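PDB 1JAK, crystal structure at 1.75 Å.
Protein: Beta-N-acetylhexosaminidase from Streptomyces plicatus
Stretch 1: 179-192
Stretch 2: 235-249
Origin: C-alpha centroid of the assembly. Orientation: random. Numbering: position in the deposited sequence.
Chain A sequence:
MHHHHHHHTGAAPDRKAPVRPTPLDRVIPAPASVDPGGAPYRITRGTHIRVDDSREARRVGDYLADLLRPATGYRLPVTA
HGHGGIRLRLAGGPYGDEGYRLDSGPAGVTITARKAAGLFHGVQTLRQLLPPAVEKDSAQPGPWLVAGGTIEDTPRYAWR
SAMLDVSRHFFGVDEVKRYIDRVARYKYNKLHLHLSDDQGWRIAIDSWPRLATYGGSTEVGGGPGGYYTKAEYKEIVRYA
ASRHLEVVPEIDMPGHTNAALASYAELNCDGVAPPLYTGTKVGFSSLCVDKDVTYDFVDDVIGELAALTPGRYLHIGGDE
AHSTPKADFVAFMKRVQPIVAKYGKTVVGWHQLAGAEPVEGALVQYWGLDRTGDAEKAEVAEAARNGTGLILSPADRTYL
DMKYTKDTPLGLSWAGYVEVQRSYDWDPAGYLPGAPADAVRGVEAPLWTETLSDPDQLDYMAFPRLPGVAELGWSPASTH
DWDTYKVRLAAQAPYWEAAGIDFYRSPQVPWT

Stretch 1 179-192: YIDRVARYKYNKLH
Stretch 2 235-249: EIVRYAASRHLEVVP

Two helix–loop–strand segments of one chain pack side by side, burying 794 Å² in total; the helix axes (179-184 and 235-242) run 21° from parallel with a closest approach of 10.3 Å, and strands 190-192 and 246-249 pair in parallel, 4.5 Å apart at closest approach. Along helix 235-242 (phi/psi near -63/-42 for 235-241), Glu235 (chi1 t, chi2 p) faces no partner across the contact; its OE1 and OE2 accept from Arg238 NE (2.9 Å) and NH2 (2.8 Å) in a salt bridge. Ile236 (m, t) lies sideways, its CG2 4.4 Å from Ile180 CD1. Tyr239 (chi1 t, chi2 79°) points toward stretch 1: its OH donates to Asp181 OD2 at 2.7 Å, and its CD2 lies 3.9 Å from Ile180 CG2. Ala240, its CA 6.6 Å from Ile180 CA, has its CB 3.9 Å from CD1 of Ile180 (m, t). Ser242 (-69/-16; p) turns its OG back to Tyr239 O at 2.6 Å and accepts from Arg243 NH1 at 3.0 Å.

Arg243 (-107/16; chi1 -91°, between wells, then p, t and chi4 162°) leaves the helix, its CA 6.3 Å from Ala184 CA. NE donates to Asp181 OD1 at 3.2 Å, a salt bridge at the guanidinium edge, so Asp181 (m) receives hydrogen bonds from both Arg243 and Tyr239. His244 adopts a left-handed 54/46 conformation, chi1 m, and its ring leads away. One water links Tyr188 O to Arg243 O and another links Tyr188 O to His244 O, all four bonds 2.8 Å.

Leu245 (-119/122; m, t) has the largest covered area, 106 Å². Its CD1 meets Ile180 CG2 at 3.6 Å and Val183 CG2 at 3.7 Å, while CD2 lies 4.1 Å from Tyr188 CB; thus its two methyls bridge the helix and the loop. The strands then pair Lys190 with Glu246, Leu191 with Val247 and His192 with Val248, CA–CA 4.5 to 4.8 Å. Glu246 N donates to Asn189 O at 2.8 Å, and Glu246 O accepts from Leu191 N at 2.9 Å. Glu246 (t, t, 23°) shares a sheet face with Lys190 (m, t, t, p): OE1 and NZ form a long salt bridge of 3.9 Å, supplemented by a bridging water. Val247 (t) points to the opposite face with Leu191 (t, p), and its CA lies 3.3 Å from Leu191 O. Val248 (t) returns to the Glu246 face; its N donates to Leu191 O at 2.8 Å.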

# COMPACT_ATOMS: atom_id res chain seq x y z
N TYR A 179 1.32 7.26 7.05
CA TYR A 179 0.87 5.94 6.60
C TYR A 179 1.86 5.36 5.59
O TYR A 179 2.10 4.15 5.57
CB TYR A 179 -0.53 6.01 5.99
CG TYR A 179 -1.21 4.66 5.94
CD1 TYR A 179 -1.58 4.01 7.11
CD2 TYR A 179 -1.41 4.01 4.73
CE1 TYR A 179 -2.14 2.73 7.08
CE2 TYR A 179 -1.97 2.72 4.69
CZ TYR A 179 -2.33 2.10 5.87
OH TYR A 179 -2.87 0.83 5.85
N ILE A 180 2.43 6.23 4.76
CA ILE A 180 3.42 5.79 3.79
C ILE A 180 4.58 5.14 4.53
O ILE A 180 5.07 4.08 4.14
CB ILE A 180 3.93 7.00 2.95
CG1 ILE A 180 2.91 7.33 1.86
CG2 ILE A 180 5.31 6.69 2.35
CD1 ILE A 180 3.17 8.64 1.14
N ASP A 181 5.02 5.76 5.62
CA ASP A 181 6.12 5.19 6.38
C ASP A 181 5.74 3.86 7.01
O ASP A 181 6.58 2.97 7.14
CB ASP A 181 6.62 6.19 7.43
CG ASP A 181 7.27 7.41 6.79
OD1 ASP A 181 7.87 7.26 5.71
OD2 ASP A 181 7.19 8.51 7.37
N ARG A 182 4.47 3.70 7.39
CA ARG A 182 4.02 2.45 7.98
C ARG A 182 4.16 1.32 6.95
O ARG A 182 4.66 0.24 7.27
CB ARG A 182 2.55 2.52 8.39
CG ARG A 182 2.22 3.53 9.49
CD ARG A 182 2.87 3.17 10.82
NE ARG A 182 2.25 3.88 11.93
CZ ARG A 182 2.88 4.72 12.75
NH1 ARG A 182 4.17 4.97 12.59
NH2 ARG A 182 2.21 5.31 13.74
N VAL A 183 3.71 1.57 5.72
CA VAL A 183 3.75 0.54 4.69
C VAL A 183 5.14 0.27 4.12
O VAL A 183 5.44 -0.86 3.73
CB VAL A 183 2.78 0.85 3.53
CG1 VAL A 183 1.39 1.16 4.08
CG2 VAL A 183 3.29 2.01 2.69
N ALA A 184 5.99 1.30 4.10
CA ALA A 184 7.34 1.15 3.57
C ALA A 184 8.13 0.08 4.33
O ALA A 184 9.02 -0.55 3.77
CB ALA A 184 8.08 2.49 3.66
N ARG A 185 7.78 -0.14 5.59
CA ARG A 185 8.45 -1.13 6.42
C ARG A 185 8.40 -2.54 5.85
O ARG A 185 9.30 -3.34 6.08
CB ARG A 185 7.82 -1.19 7.81
CG ARG A 185 8.07 0.01 8.70
CD ARG A 185 7.18 -0.06 9.94
NE ARG A 185 7.43 1.05 10.86
CZ ARG A 185 8.35 1.04 11.82
NH1 ARG A 185 9.11 -0.03 12.01
NH2 ARG A 185 8.52 2.12 12.58
N TYR A 186 7.34 -2.83 5.09
CA TYR A 186 7.15 -4.18 4.58
C TYR A 186 7.33 -4.40 3.08
O TYR A 186 6.82 -5.36 2.52
CB TYR A 186 5.79 -4.67 5.06
CG TYR A 186 5.64 -4.44 6.55
CD1 TYR A 186 6.44 -5.15 7.46
CD2 TYR A 186 4.82 -3.44 7.05
CE1 TYR A 186 6.42 -4.85 8.82
CE2 TYR A 186 4.80 -3.13 8.42
CZ TYR A 186 5.61 -3.83 9.29
OH TYR A 186 5.63 -3.51 10.63
N LYS A 187 8.08 -3.50 2.46
CA LYS A 187 8.40 -3.60 1.04
C LYS A 187 7.26 -3.46 0.04
O LYS A 187 7.35 -3.96 -1.08
CB LYS A 187 9.18 -4.90 0.80
CG LYS A 187 10.44 -5.04 1.67
CD LYS A 187 11.26 -6.27 1.29
CE LYS A 187 12.54 -6.40 2.13
NZ LYS A 187 12.27 -6.84 3.54
N TYR A 188 6.18 -2.80 0.45
CA TYR A 188 5.08 -2.55 -0.48
C TYR A 188 5.71 -1.62 -1.51
O TYR A 188 6.62 -0.86 -1.16
CB TYR A 188 3.94 -1.80 0.22
CG TYR A 188 2.99 -2.67 1.00
CD1 TYR A 188 1.96 -3.36 0.35
CD2 TYR A 188 3.10 -2.81 2.38
CE1 TYR A 188 1.06 -4.15 1.06
CE2 TYR A 188 2.21 -3.61 3.10
CZ TYR A 188 1.19 -4.27 2.43
OH TYR A 188 0.30 -5.05 3.14
N ASN A 189 5.26 -1.66 -2.76
CA ASN A 189 5.85 -0.78 -3.76
C ASN A 189 4.84 0.10 -4.50
O ASN A 189 5.20 0.86 -5.40
CB ASN A 189 6.69 -1.58 -4.77
CG ASN A 189 5.87 -2.56 -5.60
OD1 ASN A 189 4.65 -2.66 -5.45
ND2 ASN A 189 6.55 -3.27 -6.48
N LYS A 190 3.57 0.01 -4.10
CA LYS A 190 2.55 0.83 -4.71
C LYS A 190 1.61 1.37 -3.64
O LYS A 190 1.31 0.68 -2.67
CB LYS A 190 1.78 0.03 -5.77
CG LYS A 190 2.65 -0.26 -6.99
CD LYS A 190 2.01 -1.22 -7.96
CE LYS A 190 2.88 -1.39 -9.20
NZ LYS A 190 4.20 -2.04 -8.93
N LEU A 191 1.20 2.62 -3.80
CA LEU A 191 0.29 3.27 -2.87
C LEU A 191 -0.93 3.70 -3.66
O LEU A 191 -0.86 4.62 -4.48
CB LEU A 191 0.93 4.49 -2.20
CG LEU A 191 -0.00 5.23 -1.23
CD1 LEU A 191 -0.21 4.39 0.02
CD2 LEU A 191 0.60 6.59 -0.87
N HIS A 192 -2.04 3.03 -3.42
CA HIS A 192 -3.31 3.31 -4.08
C HIS A 192 -4.06 4.33 -3.22
O HIS A 192 -4.31 4.09 -2.04
CB HIS A 192 -4.09 1.99 -4.20
CG HIS A 192 -5.48 2.12 -4.73
ND1 HIS A 192 -6.35 1.05 -4.77
CD2 HIS A 192 -6.18 3.18 -5.20
CE1 HIS A 192 -7.52 1.45 -5.24
NE2 HIS A 192 -7.44 2.74 -5.51
N GLU A 235 3.54 16.66 -3.63
CA GLU A 235 4.39 16.38 -2.47
C GLU A 235 4.17 14.96 -1.96
O GLU A 235 5.12 14.29 -1.56
CB GLU A 235 4.13 17.41 -1.36
CG GLU A 235 4.87 17.15 -0.05
CD GLU A 235 6.38 17.04 -0.19
OE1 GLU A 235 6.94 17.48 -1.22
OE2 GLU A 235 7.02 16.53 0.75
N ILE A 236 2.92 14.51 -1.97
CA ILE A 236 2.63 13.14 -1.54
C ILE A 236 3.32 12.17 -2.50
O ILE A 236 3.93 11.19 -2.08
CB ILE A 236 1.11 12.86 -1.52
CG1 ILE A 236 0.44 13.67 -0.40
CG2 ILE A 236 0.85 11.36 -1.34
CD1 ILE A 236 -1.07 13.49 -0.32
N VAL A 237 3.22 12.45 -3.80
CA VAL A 237 3.84 11.60 -4.80
C VAL A 237 5.36 11.59 -4.64
O VAL A 237 5.99 10.54 -4.75
CB VAL A 237 3.47 12.06 -6.23
CG1 VAL A 237 4.27 11.27 -7.26
CG2 VAL A 237 1.98 11.86 -6.48
N ARG A 238 5.94 12.75 -4.37
CA ARG A 238 7.38 12.85 -4.19
C ARG A 238 7.83 12.06 -2.97
O ARG A 238 8.81 11.31 -3.02
CB ARG A 238 7.82 14.31 -4.03
CG ARG A 238 9.33 14.48 -3.93
CD ARG A 238 9.69 15.81 -3.27
NE ARG A 238 9.28 15.83 -1.87
CZ ARG A 238 9.84 15.10 -0.91
NH1 ARG A 238 10.85 14.29 -1.19
NH2 ARG A 238 9.38 15.18 0.33
N TYR A 239 7.12 12.23 -1.86
CA TYR A 239 7.45 11.54 -0.62
C TYR A 239 7.32 10.03 -0.83
O TYR A 239 8.18 9.25 -0.41
CB TYR A 239 6.53 11.99 0.51
CG TYR A 239 6.98 11.54 1.89
CD1 TYR A 239 8.01 12.21 2.55
CD2 TYR A 239 6.39 10.45 2.52
CE1 TYR A 239 8.44 11.80 3.81
CE2 TYR A 239 6.81 10.03 3.78
CZ TYR A 239 7.84 10.71 4.42
OH TYR A 239 8.26 10.32 5.67
N ALA A 240 6.23 9.62 -1.47
CA ALA A 240 6.00 8.20 -1.74
C ALA A 240 7.14 7.66 -2.60
O ALA A 240 7.64 6.56 -2.36
CB ALA A 240 4.66 8.00 -2.44
N ALA A 241 7.54 8.44 -3.60
CA ALA A 241 8.62 8.03 -4.49
C ALA A 241 9.92 7.82 -3.72
O ALA A 241 10.68 6.89 -4.02
CB ALA A 241 8.81 9.06 -5.60
N SER A 242 10.18 8.67 -2.73
CA SER A 242 11.41 8.55 -1.94
C SER A 242 11.34 7.30 -1.07
O SER A 242 12.36 6.84 -0.55
CB SER A 242 11.62 9.80 -1.07
OG SER A 242 10.63 9.91 -0.06
N ARG A 243 10.14 6.75 -0.90
CA ARG A 243 9.94 5.52 -0.13
C ARG A 243 9.66 4.38 -1.11
O ARG A 243 9.16 3.32 -0.74
CB ARG A 243 8.77 5.68 0.85
CG ARG A 243 9.15 6.19 2.24
CD ARG A 243 9.73 7.59 2.22
NE ARG A 243 10.07 8.05 3.57
CZ ARG A 243 10.89 9.06 3.83
NH1 ARG A 243 11.47 9.72 2.83
NH2 ARG A 243 11.16 9.40 5.08
N HIS A 244 9.98 4.63 -2.38
CA HIS A 244 9.80 3.66 -3.46
C HIS A 244 8.40 3.08 -3.58
O HIS A 244 8.21 1.86 -3.74
CB HIS A 244 10.85 2.56 -3.32
CG HIS A 244 12.24 3.08 -3.51
ND1 HIS A 244 12.81 3.23 -4.76
CD2 HIS A 244 13.13 3.61 -2.63
CE1 HIS A 244 13.98 3.83 -4.64
NE2 HIS A 244 14.20 4.07 -3.36
N LEU A 245 7.43 3.98 -3.51
CA LEU A 245 6.03 3.63 -3.66
C LEU A 245 5.52 4.39 -4.87
O LEU A 245 5.61 5.62 -4.92
CB LEU A 245 5.23 4.05 -2.42
CG LEU A 245 5.46 3.24 -1.14
CD1 LEU A 245 4.87 3.98 0.04
CD2 LEU A 245 4.82 1.87 -1.30
N GLU A 246 5.01 3.66 -5.85
CA GLU A 246 4.45 4.27 -7.05
C GLU A 246 3.00 4.58 -6.69
O GLU A 246 2.26 3.68 -6.28
CB GLU A 246 4.52 3.26 -8.21
CG GLU A 246 3.94 3.75 -9.54
CD GLU A 246 4.17 2.74 -10.65
OE1 GLU A 246 4.37 1.55 -10.34
OE2 GLU A 246 4.15 3.14 -11.84
N VAL A 247 2.60 5.84 -6.80
CA VAL A 247 1.24 6.24 -6.45
C VAL A 247 0.25 5.92 -7.56
O VAL A 247 0.45 6.31 -8.71
CB VAL A 247 1.17 7.75 -6.12
CG1 VAL A 247 -0.28 8.16 -5.85
CG2 VAL A 247 2.02 8.05 -4.89
N VAL A 248 -0.80 5.20 -7.19
CA VAL A 248 -1.87 4.82 -8.10
C VAL A 248 -3.11 5.57 -7.62
O VAL A 248 -3.76 5.17 -6.65
CB VAL A 248 -2.14 3.30 -8.04
CG1 VAL A 248 -3.29 2.93 -8.97
CG2 VAL A 248 -0.88 2.54 -8.42
N PRO A 249 -3.44 6.69 -8.28
CA PRO A 249 -4.61 7.47 -7.89
C PRO A 249 -5.90 6.87 -8.43
O PRO A 249 -5.90 6.28 -9.51
CB PRO A 249 -4.32 8.83 -8.50
CG PRO A 249 -3.72 8.43 -9.83
CD PRO A 249 -2.75 7.32 -9.43
O HOH W 1 8.02 1.03 0.36
O HOH W 2 9.04 -0.57 -2.63
O HOH W 3 6.30 0.07 -8.76